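Local coordinates for protein putative zinc protease (Bordetella parapertussis, PDB 3IVL) that is the inactive peptidase domain of a putative M16-family zinc protease, whose whole protein is probably a metalloendopeptidase, at residues Leu15-Gly20 / Glu192-Ala197; Asp93-Leu98 / Glu185-Pro190. All coordinates share one frame; numbering follows the deposited sequence.

Interaction 1: residues Leu15-Gly20 / Glu192-Ala197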
ATOM      1  N   LEU A  15     -27.718 -16.725 -26.274  1.00 19.01           N
ATOM      2  CA  LEU A  15     -27.382 -16.366 -27.642  1.00 18.34           C
ATOM      3  C   LEU A  15     -26.374 -15.225 -27.766  1.00 17.77           C
ATOM      4  O   LEU A  15     -26.502 -14.242 -27.110  1.00 17.00           O
ATOM      5  CB  LEU A  15     -28.626 -16.030 -28.455  1.00 18.02           C
ATOM      6  CG  LEU A  15     -29.633 -17.106 -28.794  1.00 19.77           C
ATOM      7  CD1 LEU A  15     -30.921 -16.523 -29.166  1.00 20.81           C
ATOM      8  CD2 LEU A  15     -29.114 -17.976 -29.868  1.00 20.71           C
ATOM      9  N   ARG A  16     -25.392 -15.376 -28.627  1.00 16.94           N
ATOM     10  CA  ARG A  16     -24.568 -14.281 -29.082  1.00 16.78           C
ATOM     11  C   ARG A  16     -24.209 -14.431 -30.552  1.00 16.21           C
ATOM     12  O   ARG A  16     -23.995 -15.503 -31.031  1.00 15.35           O
ATOM     13  CB  ARG A  16     -23.319 -14.144 -28.223  1.00 16.74           C
ATOM     14  CG  ARG A  16     -22.344 -15.236 -28.387  1.00 18.87           C
ATOM     15  CD  ARG A  16     -21.254 -15.208 -27.382  1.00 18.42           C
ATOM     16  NE  ARG A  16     -20.398 -14.058 -27.535  1.00 20.32           N
ATOM     17  CZ  ARG A  16     -19.344 -13.997 -28.323  1.00 19.69           C
ATOM     18  NH1 ARG A  16     -18.983 -15.008 -29.048  1.00 18.12           N
ATOM     19  NH2 ARG A  16     -18.661 -12.900 -28.384  1.00 19.22           N
ATOM     20  N   ARG A  17     -24.133 -13.332 -31.263  1.00 14.79           N
ATOM     21  CA  ARG A  17     -23.575 -13.357 -32.587  1.00 14.70           C
ATOM     22  C   ARG A  17     -22.088 -13.596 -32.450  1.00 14.50           C
ATOM     23  O   ARG A  17     -21.510 -13.223 -31.473  1.00 13.68           O
ATOM     24  CB  ARG A  17     -23.812 -12.048 -33.310  1.00 15.02           C
ATOM     25  CG  ARG A  17     -25.188 -11.812 -33.825  1.00 17.14           C
ATOM     26  CD  ARG A  17     -25.164 -11.664 -35.295  1.00 19.77           C
ATOM     27  NE  ARG A  17     -25.650 -10.375 -35.699  1.00 24.44           N
ATOM     28  CZ  ARG A  17     -25.348  -9.786 -36.841  1.00 25.21           C
ATOM     29  NH1 ARG A  17     -24.559 -10.356 -37.712  1.00 25.18           N
ATOM     30  NH2 ARG A  17     -25.850  -8.622 -37.106  1.00 26.44           N
ATOM     31  N   ALA A  18     -21.477 -14.206 -33.437  1.00 13.94           N
ATOM     32  CA  ALA A  18     -20.066 -14.465 -33.384  1.00 14.41           C
ATOM     33  C   ALA A  18     -19.254 -13.178 -33.382  1.00 15.00           C
ATOM     34  O   ALA A  18     -19.598 -12.239 -34.037  1.00 14.43           O
ATOM     35  CB  ALA A  18     -19.656 -15.358 -34.476  1.00 13.76           C
ATOM     36  N   GLY A  19     -18.218 -13.140 -32.577  1.00 14.93           N
ATOM     37  CA  GLY A  19     -17.394 -11.959 -32.477  1.00 16.17           C
ATOM     38  C   GLY A  19     -16.405 -12.042 -31.362  1.00 16.44           C
ATOM     39  O   GLY A  19     -16.335 -13.013 -30.674  1.00 17.43           O
ATOM     40  N   GLY A  20     -15.649 -10.994 -31.211  1.00 16.67           N
ATOM     41  CA  GLY A  20     -14.655 -10.906 -30.183  1.00 17.34           C
ATOM     42  C   GLY A  20     -15.244 -10.792 -28.803  1.00 17.98           C
ATOM     43  O   GLY A  20     -16.318 -10.352 -28.631  1.00 17.23           O
ATOM     44  N   GLU A 192     -21.256  -4.966 -30.109  1.00 22.29           N
ATOM     45  CA  GLU A 192     -22.177  -6.042 -30.379  1.00 22.86           C
ATOM     46  C   GLU A 192     -22.853  -5.853 -31.722  1.00 22.96           C
ATOM     47  O   GLU A 192     -23.316  -4.789 -32.053  1.00 23.36           O
ATOM     48  CB  GLU A 192     -23.209  -6.153 -29.272  1.00 23.22           C
ATOM     49  CG  GLU A 192     -22.673  -6.770 -28.021  1.00 23.78           C
ATOM     50  CD  GLU A 192     -23.744  -7.011 -26.997  1.00 25.15           C
ATOM     51  OE1 GLU A 192     -24.699  -6.219 -26.935  1.00 25.50           O
ATOM     52  OE2 GLU A 192     -23.632  -7.979 -26.234  1.00 25.69           O
ATOM     53  N   LYS A 193     -22.880  -6.897 -32.511  1.00 22.69           N
ATOM     54  CA  LYS A 193     -23.578  -6.826 -33.744  1.00 22.50           C
ATOM     55  C   LYS A 193     -25.034  -6.766 -33.397  1.00 22.25           C
ATOM     56  O   LYS A 193     -25.462  -7.296 -32.408  1.00 21.71           O
ATOM     57  CB  LYS A 193     -23.268  -8.040 -34.572  1.00 22.91           C
ATOM     58  CG  LYS A 193     -21.996  -7.944 -35.313  1.00 22.75           C
ATOM     59  CD  LYS A 193     -21.265  -9.226 -35.193  1.00 22.84           C
ATOM     60  CE  LYS A 193     -20.041  -9.083 -34.329  1.00 22.01           C
ATOM     61  NZ  LYS A 193     -18.836  -9.107 -35.158  1.00 21.47           N
ATOM     62  N   PRO A 194     -25.801  -6.094 -34.222  1.00 22.34           N
ATOM     63  CA  PRO A 194     -27.219  -5.923 -33.943  1.00 22.18           C
ATOM     64  C   PRO A 194     -27.924  -7.261 -33.930  1.00 22.05           C
ATOM     65  O   PRO A 194     -27.564  -8.133 -34.695  1.00 21.75           O
ATOM     66  CB  PRO A 194     -27.705  -5.089 -35.120  1.00 22.23           C
ATOM     67  CG  PRO A 194     -26.629  -5.156 -36.130  1.00 22.51           C
ATOM     68  CD  PRO A 194     -25.380  -5.305 -35.379  1.00 22.35           C
ATOM     69  N   GLN A 195     -28.891  -7.404 -33.043  1.00 21.74           N
ATOM     70  CA  GLN A 195     -29.738  -8.575 -32.988  1.00 21.38           C
ATOM     71  C   GLN A 195     -30.609  -8.706 -34.233  1.00 21.07           C
ATOM     72  O   GLN A 195     -31.013  -7.725 -34.821  1.00 20.94           O
ATOM     73  CB  GLN A 195     -30.615  -8.535 -31.750  1.00 21.48           C
ATOM     74  N   ARG A 196     -30.884  -9.936 -34.628  1.00 20.32           N
ATOM     75  CA  ARG A 196     -31.627 -10.198 -35.843  1.00 19.68           C
ATOM     76  C   ARG A 196     -32.776 -11.134 -35.595  1.00 18.59           C
ATOM     77  O   ARG A 196     -32.647 -12.045 -34.849  1.00 18.27           O
ATOM     78  CB  ARG A 196     -30.737 -10.880 -36.858  1.00 20.08           C
ATOM     79  CG  ARG A 196     -29.578 -10.112 -37.353  1.00 21.21           C
ATOM     80  CD  ARG A 196     -28.439 -11.061 -37.570  1.00 23.85           C
ATOM     81  NE  ARG A 196     -28.130 -11.313 -38.964  1.00 24.13           N
ATOM     82  CZ  ARG A 196     -27.365 -12.307 -39.396  1.00 24.23           C
ATOM     83  NH1 ARG A 196     -26.829 -13.165 -38.556  1.00 24.01           N
ATOM     84  NH2 ARG A 196     -27.126 -12.437 -40.675  1.00 23.91           N
ATOM     85  N   ALA A 197     -33.887 -10.929 -36.268  1.00 17.38           N
ATOM     86  CA  ALA A 197     -34.989 -11.847 -36.174  1.00 16.21           C
ATOM     87  C   ALA A 197     -34.494 -13.041 -36.915  1.00 15.43           C
ATOM     88  O   ALA A 197     -33.694 -12.896 -37.781  1.00 15.64           O
ATOM     89  CB  ALA A 197     -36.163 -11.282 -36.842  1.00 16.06           C
TER

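Interaction 2: residues Asp93-Leu98 / Glu185-Pro190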
ATOM      1  N   ASP A  93     -18.002 -11.786 -16.515  1.00 23.33           N
ATOM      2  CA  ASP A  93     -18.267 -10.368 -16.398  1.00 23.18           C
ATOM      3  C   ASP A  93     -16.991  -9.589 -16.178  1.00 22.49           C
ATOM      4  O   ASP A  93     -16.115 -10.030 -15.495  1.00 22.13           O
ATOM      5  CB  ASP A  93     -19.253 -10.073 -15.305  1.00 23.83           C
ATOM      6  CG  ASP A  93     -18.738 -10.438 -13.989  1.00 25.91           C
ATOM      7  OD1 ASP A  93     -18.339 -11.599 -13.855  1.00 27.52           O
ATOM      8  OD2 ASP A  93     -18.724  -9.575 -13.102  1.00 27.48           O
ATOM      9  N   GLN A  94     -16.916  -8.435 -16.802  1.00 21.81           N
ATOM     10  CA  GLN A  94     -15.721  -7.641 -16.829  1.00 21.09           C
ATOM     11  C   GLN A  94     -15.277  -7.178 -15.458  1.00 20.64           C
ATOM     12  O   GLN A  94     -14.122  -7.262 -15.126  1.00 20.10           O
ATOM     13  CB  GLN A  94     -15.976  -6.400 -17.660  1.00 21.11           C
ATOM     14  CG  GLN A  94     -16.388  -6.662 -19.037  1.00 20.92           C
ATOM     15  CD  GLN A  94     -16.970  -5.461 -19.661  1.00 20.56           C
ATOM     16  OE1 GLN A  94     -17.594  -5.542 -20.687  1.00 20.73           O
ATOM     17  NE2 GLN A  94     -16.768  -4.330 -19.054  1.00 19.36           N
ATOM     18  N   ASP A  95     -16.228  -6.666 -14.690  1.00 19.94           N
ATOM     19  CA  ASP A  95     -15.983  -6.057 -13.424  1.00 19.07           C
ATOM     20  C   ASP A  95     -15.388  -7.067 -12.492  1.00 18.42           C
ATOM     21  O   ASP A  95     -14.519  -6.762 -11.732  1.00 17.94           O
ATOM     22  CB  ASP A  95     -17.290  -5.535 -12.853  1.00 19.54           C
ATOM     23  CG  ASP A  95     -17.721  -4.236 -13.466  1.00 19.95           C
ATOM     24  OD1 ASP A  95     -18.262  -4.220 -14.574  1.00 21.29           O
ATOM     25  OD2 ASP A  95     -17.549  -3.207 -12.830  1.00 20.09           O
ATOM     26  N   LYS A  96     -15.859  -8.281 -12.525  1.00 17.66           N
ATOM     27  CA  LYS A  96     -15.233  -9.248 -11.677  1.00 16.86           C
ATOM     28  C   LYS A  96     -13.837  -9.533 -12.094  1.00 15.97           C
ATOM     29  O   LYS A  96     -12.982  -9.674 -11.267  1.00 16.53           O
ATOM     30  CB  LYS A  96     -15.993 -10.555 -11.648  1.00 16.97           C
ATOM     31  N   ALA A  97     -13.619  -9.704 -13.377  1.00 15.14           N
ATOM     32  CA  ALA A  97     -12.300 -10.073 -13.851  1.00 14.27           C
ATOM     33  C   ALA A  97     -11.277  -8.995 -13.565  1.00 13.52           C
ATOM     34  O   ALA A  97     -10.223  -9.269 -13.092  1.00 12.97           O
ATOM     35  CB  ALA A  97     -12.349 -10.372 -15.292  1.00 14.28           C
ATOM     36  N   LEU A  98     -11.661  -7.764 -13.812  1.00 13.21           N
ATOM     37  CA  LEU A  98     -10.842  -6.628 -13.554  1.00 13.06           C
ATOM     38  C   LEU A  98     -10.547  -6.532 -12.088  1.00 13.19           C
ATOM     39  O   LEU A  98      -9.435  -6.271 -11.711  1.00 13.05           O
ATOM     40  CB  LEU A  98     -11.557  -5.361 -13.996  1.00 12.88           C
ATOM     41  CG  LEU A  98     -10.900  -4.394 -14.975  1.00 13.68           C
ATOM     42  CD1 LEU A  98     -11.636  -3.159 -15.099  1.00 15.27           C
ATOM     43  CD2 LEU A  98      -9.486  -4.083 -14.685  1.00 12.62           C
ATOM     44  N   GLU A 185      -7.097   1.687 -15.775  1.00 18.38           N
ATOM     45  CA  GLU A 185      -7.912   0.556 -16.120  1.00 18.32           C
ATOM     46  C   GLU A 185      -8.357   0.644 -17.545  1.00 18.06           C
ATOM     47  O   GLU A 185      -8.779   1.657 -17.990  1.00 17.28           O
ATOM     48  CB  GLU A 185      -9.126   0.475 -15.221  1.00 18.49           C
ATOM     49  CG  GLU A 185      -8.924  -0.161 -13.889  1.00 19.93           C
ATOM     50  CD  GLU A 185     -10.205  -0.241 -13.097  1.00 23.09           C
ATOM     51  OE1 GLU A 185     -11.221   0.270 -13.545  1.00 23.68           O
ATOM     52  OE2 GLU A 185     -10.215  -0.825 -12.029  1.00 24.52           O
ATOM     53  N   GLY A 186      -8.218  -0.453 -18.253  1.00 17.96           N
ATOM     54  CA  GLY A 186      -8.608  -0.523 -19.628  1.00 17.43           C
ATOM     55  C   GLY A 186      -9.585  -1.619 -19.949  1.00 17.19           C
ATOM     56  O   GLY A 186      -9.442  -2.726 -19.528  1.00 16.29           O
ATOM     57  N   ARG A 187     -10.571  -1.278 -20.743  1.00 17.40           N
ATOM     58  CA  ARG A 187     -11.509  -2.250 -21.240  1.00 17.88           C
ATOM     59  C   ARG A 187     -11.640  -2.200 -22.730  1.00 17.90           C
ATOM     60  O   ARG A 187     -12.038  -1.223 -23.256  1.00 17.97           O
ATOM     61  CB  ARG A 187     -12.853  -1.994 -20.617  1.00 17.51           C
ATOM     62  CG  ARG A 187     -12.820  -2.106 -19.155  1.00 19.20           C
ATOM     63  CD  ARG A 187     -14.047  -1.564 -18.489  1.00 22.04           C
ATOM     64  NE  ARG A 187     -14.277  -2.280 -17.253  1.00 24.25           N
ATOM     65  CZ  ARG A 187     -14.971  -1.821 -16.238  1.00 26.51           C
ATOM     66  NH1 ARG A 187     -15.533  -0.649 -16.318  1.00 28.57           N
ATOM     67  NH2 ARG A 187     -15.105  -2.539 -15.149  1.00 27.55           N
ATOM     68  N   TYR A 188     -11.331  -3.275 -23.411  1.00 18.16           N
ATOM     69  CA  TYR A 188     -11.628  -3.339 -24.818  1.00 17.97           C
ATOM     70  C   TYR A 188     -12.870  -4.158 -24.947  1.00 18.12           C
ATOM     71  O   TYR A 188     -12.878  -5.322 -24.669  1.00 18.51           O
ATOM     72  CB  TYR A 188     -10.492  -3.990 -25.597  1.00 18.10           C
ATOM     73  CG  TYR A 188     -10.881  -4.533 -26.941  1.00 17.95           C
ATOM     74  CD1 TYR A 188     -11.605  -3.784 -27.809  1.00 16.51           C
ATOM     75  CD2 TYR A 188     -10.538  -5.801 -27.322  1.00 16.65           C
ATOM     76  CE1 TYR A 188     -11.959  -4.259 -29.012  1.00 16.10           C
ATOM     77  CE2 TYR A 188     -10.888  -6.285 -28.539  1.00 15.30           C
ATOM     78  CZ  TYR A 188     -11.610  -5.508 -29.376  1.00 15.86           C
ATOM     79  OH  TYR A 188     -12.007  -5.930 -30.586  1.00 11.84           O
ATOM     80  N   ILE A 189     -13.933  -3.517 -25.366  1.00 18.23           N
ATOM     81  CA  ILE A 189     -15.188  -4.198 -25.522  1.00 18.70           C
ATOM     82  C   ILE A 189     -15.602  -4.187 -26.973  1.00 18.74           C
ATOM     83  O   ILE A 189     -15.785  -3.149 -27.533  1.00 18.42           O
ATOM     84  CB  ILE A 189     -16.244  -3.494 -24.718  1.00 19.24           C
ATOM     85  CG1 ILE A 189     -15.949  -3.626 -23.245  1.00 19.85           C
ATOM     86  CG2 ILE A 189     -17.580  -4.050 -24.987  1.00 18.57           C
ATOM     87  CD1 ILE A 189     -16.263  -2.417 -22.496  1.00 22.14           C
ATOM     88  N   PRO A 190     -15.736  -5.348 -27.582  1.00 18.58           N
ATOM     89  CA  PRO A 190     -16.131  -5.384 -28.976  1.00 19.05           C
ATOM     90  C   PRO A 190     -17.548  -4.923 -29.092  1.00 19.33           C
ATOM     91  O   PRO A 190     -18.348  -5.225 -28.246  1.00 19.63           O
ATOM     92  CB  PRO A 190     -16.001  -6.851 -29.325  1.00 19.02           C
ATOM     93  CG  PRO A 190     -14.927  -7.306 -28.526  1.00 19.30           C
ATOM     94  CD  PRO A 190     -15.023  -6.565 -27.217  1.00 18.68           C
TER

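Interaction 1: residues Leu15-Gly20 / Glu192-Ala197
R17 lays its guanidinium flat over the side chain of R196, the two planar groups stacked with centres 4.1 Å apart and planes at 22°. CD of R196 lies over the middle of the R17 group, 3.4 Å from R17 CZ, while on the opposite face K193 CB sits nearer the rim, 3.5 Å from R17 NE. The group is thus clasped between two aliphatic portions, and its edge is used for polar bonding. R17 NE and NH2 both donate to the carbonyl oxygen of P194, at 3.1 Å and 3.0 Å respectively; that oxygen is only 2° out of the guanidinium plane, so the side-on pair fixes the rotation of the group. The NH2 bond uses a lone pair of P194 O, whereas NE comes in tilted from the carbonyl plane. Bends at chi2 and chi3 of R17, both -119°, turn the guanidinium edge that carries NE and NH2 toward P194 O. The stack brings like charges close, R17 NH1 lying 3.7 Å from R196 NH1; the carbonyl oxygen may partly ease the charge on R17. Further along, K193 CE packs 3.2 Å from A18 O. This surface contact joins two irregular segments, one leading into strand 23-29 and the other following its antiparallel neighbour 183-188.

Interaction 2: residues Asp93-Leu98 / Glu185-Pro190
Ionic contact across this interface is supplied by D95 and R187: D95 OD2 lies 3.4 Å from R187 NH2, a salt bridge at the long end of the range. The carboxylate and guanidinium planes are turned 51° apart, so the two groups are not aligned for a paired, in-plane grip. Van der Waals packing centres on L98, whose side chain crosses that of R187 at about a right angle. Its CD1 methyl lies against polar groups, 3.5 Å from R187 NE and 3.8 Å from E185 OE1, while L98 CD2 meets E185 CG at 4.0 Å. E185 turns its carboxylate to a salt bridge with R183, so its role toward L98 is one of packing. Amide contacts come from Q94, with NE2 over one face of the R187 guanidinium, 3.7 Å from NE, and OE1 3.6 Å from I189 CG1. R187 is extended from CG to NE, which carries its charged end across to the helix. At the helix start, D93 is the N-cap, its OD2 accepting from K96 N at 3.2 Å. Q94, L98 and R187 also touch V24 of strand 23-29. The axes of 94-98 and 185-188 approach to 10.6 Å, their N-to-C directions 139° apart: a helix packed on the outermost strand within this chain of an antiparallel sheet, the layered alpha/beta build of M16 peptidase domains.

Interactions 1 and 2 draw on consecutive parts of the chain: strand 183-188 with I189 serves interaction 2, and the loop that follows supplies K193, P194 and R196 to interaction 1. Their centres are 19 Å apart, yet they meet where G20 O packs 3.4 Å from P190 CG. Strand 23-29 is the common neighbour, since 15-20 leads into it, backbone hydrogen bonds join G186 with A25 and Y188 with L23, and V24 is touched by Q94, L98 and R187. The centre of interaction 1 is about 31 Å from the centre of the chain, that of interaction 2 about 16 Å. A PEG, probably from the crystallisation liquor, lies about 3 Å from the E185 side chain.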